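Local coordinates for phosphoribosyl-AMP cyclohydrolase (Medicago truncatula, PDB 7BGM), which probably catalyses the second and third steps of histidine biosynthesis, hydrolysing phosphoribosyl-ATP to phosphoribosyl-AMP and diphosphate and then opening the adenine ring of phosphoribosyl-AMP, at residues H196-L201 and V206-V211. Numbering follows the deposited sequence.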
# COMPACT_ATOMS: atom_id res chain seq x y z
N HIS A 196 -17.26 -3.31 -10.35
CA HIS A 196 -18.43 -4.18 -10.20
C HIS A 196 -18.10 -5.42 -9.38
O HIS A 196 -18.90 -5.85 -8.54
CB HIS A 196 -18.98 -4.54 -11.58
CG HIS A 196 -19.63 -3.38 -12.28
ND1 HIS A 196 -18.94 -2.54 -13.13
CD2 HIS A 196 -20.90 -2.91 -12.23
CE1 HIS A 196 -19.76 -1.61 -13.58
NE2 HIS A 196 -20.96 -1.82 -13.05
N ALA A 197 -16.91 -5.99 -9.57
CA ALA A 197 -16.53 -7.12 -8.74
C ALA A 197 -16.49 -6.72 -7.27
O ALA A 197 -16.94 -7.47 -6.41
CB ALA A 197 -15.18 -7.68 -9.18
N MET A 198 -15.96 -5.52 -6.97
CA MET A 198 -15.89 -5.12 -5.57
C MET A 198 -17.26 -4.90 -4.95
O MET A 198 -17.41 -5.05 -3.73
CB MET A 198 -15.00 -3.88 -5.44
CG MET A 198 -13.56 -4.31 -5.53
SD MET A 198 -12.47 -2.92 -5.69
CE MET A 198 -12.62 -2.26 -4.04
N VAL A 199 -18.27 -4.54 -5.75
CA VAL A 199 -19.63 -4.48 -5.20
C VAL A 199 -20.10 -5.87 -4.79
O VAL A 199 -20.71 -6.05 -3.72
CB VAL A 199 -20.60 -3.82 -6.20
CG1 VAL A 199 -22.03 -3.78 -5.62
CG2 VAL A 199 -20.11 -2.41 -6.55
N LEU A 200 -19.81 -6.89 -5.61
CA LEU A 200 -20.12 -8.27 -5.23
C LEU A 200 -19.35 -8.69 -3.98
O LEU A 200 -19.91 -9.34 -3.09
CB LEU A 200 -19.84 -9.22 -6.40
CG LEU A 200 -20.10 -10.72 -6.19
CD1 LEU A 200 -20.50 -11.41 -7.52
CD2 LEU A 200 -18.90 -11.45 -5.60
N LEU A 201 -18.05 -8.33 -3.89
CA LEU A 201 -17.31 -8.65 -2.67
C LEU A 201 -18.00 -8.06 -1.44
O LEU A 201 -18.08 -8.72 -0.39
CB LEU A 201 -15.88 -8.14 -2.76
CG LEU A 201 -14.96 -8.73 -3.83
CD1 LEU A 201 -13.55 -8.18 -3.66
CD2 LEU A 201 -14.95 -10.26 -3.75
N VAL A 206 -16.53 -10.04 1.77
CA VAL A 206 -15.14 -10.37 1.44
C VAL A 206 -14.34 -9.09 1.30
O VAL A 206 -14.75 -8.17 0.59
CB VAL A 206 -15.03 -11.22 0.16
CG1 VAL A 206 -13.57 -11.45 -0.17
CG2 VAL A 206 -15.73 -12.56 0.39
N LYS A 207 -13.19 -9.03 1.99
CA LYS A 207 -12.26 -7.92 1.88
C LYS A 207 -11.23 -8.16 0.78
O LYS A 207 -10.76 -9.28 0.57
CB LYS A 207 -11.54 -7.72 3.21
CG LYS A 207 -12.48 -7.46 4.36
CD LYS A 207 -12.74 -6.01 4.53
CE LYS A 207 -11.42 -5.33 4.94
NZ LYS A 207 -11.53 -4.13 5.77
N VAL A 208 -10.85 -7.08 0.09
CA VAL A 208 -9.77 -7.15 -0.91
C VAL A 208 -8.52 -7.80 -0.31
O VAL A 208 -7.84 -8.61 -0.96
CB VAL A 208 -9.45 -5.73 -1.44
CG1 VAL A 208 -8.10 -5.70 -2.20
CG2 VAL A 208 -10.59 -5.22 -2.32
N GLU A 209 -8.17 -7.42 0.93
CA GLU A 209 -7.00 -8.01 1.61
C GLU A 209 -7.08 -9.54 1.66
O GLU A 209 -6.05 -10.23 1.51
CB GLU A 209 -6.87 -7.43 3.02
CG GLU A 209 -5.73 -8.07 3.81
CD GLU A 209 -5.45 -7.39 5.16
OE1 GLU A 209 -6.28 -6.54 5.58
OE2 GLU A 209 -4.44 -7.77 5.80
N GLU A 210 -8.29 -10.10 1.86
CA GLU A 210 -8.45 -11.56 1.89
C GLU A 210 -8.18 -12.16 0.52
O GLU A 210 -7.60 -13.25 0.42
CB GLU A 210 -9.85 -11.93 2.38
CG GLU A 210 -10.03 -11.53 3.84
CD GLU A 210 -11.47 -11.57 4.36
OE1 GLU A 210 -12.43 -11.37 3.60
OE2 GLU A 210 -11.62 -11.78 5.58
N VAL A 211 -8.58 -11.46 -0.53
CA VAL A 211 -8.31 -11.93 -1.89
C VAL A 211 -6.81 -11.92 -2.16
O VAL A 211 -6.25 -12.89 -2.69
CB VAL A 211 -9.07 -11.06 -2.91
CG1 VAL A 211 -8.72 -11.49 -4.38
CG2 VAL A 211 -10.60 -11.14 -2.66
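With CG anti to its carbonyl carbon (chi1 -64°) and an extended chi2, L201 reaches from the last full turns of helix 183-204 towards V206 and the start of helix 208-218, while M198, bent at chi3 (71°), brings its terminal methyl round to V208. The arrangement is a junction of two consecutive helices joined by a short turn, in the all-alpha pyrophosphohydrolase part of the enzyme, whose family belongs to the MazG clan. L201 divides its two methyls between the partners: CD2 lies 4.0 Å from V206 CG1, whereas CD1 lies 4.3 Å from V211 CG2, one helical turn beyond K207, and is also near V208 CG2. Its CB, in addition, sits 3.5 Å from V206 O. Farther back along helix 183-204, M198 CE meets V208 CG2 at 4.0 Å, the two side chains crossing at a slant. All five touching residues are buried; L128, E132 and I135 of helix 127-140 pack on M198, and T186 and M190 of the second subunit pack on L201 and V211, so the junction is enclosed partly by the dimer partner.

The backbone ties the turn together. V206 N donates to L201 O over 3.0 Å in an almost straight bond, from residue i+5 back to i across the end of helix 183-204. K207 is the N-cap of helix 208-218, and its backbone N donates to OE1 of E210, three residues on, the carboxylate half of a capping-box-like arrangement. That carboxylate has a second partner, K183 of the second subunit, which salt-bridges to the same oxygen and so probably helps to hold it in place. K207 N approaches E210 OE1 from above the carboxylate plane, at 2.9 Å.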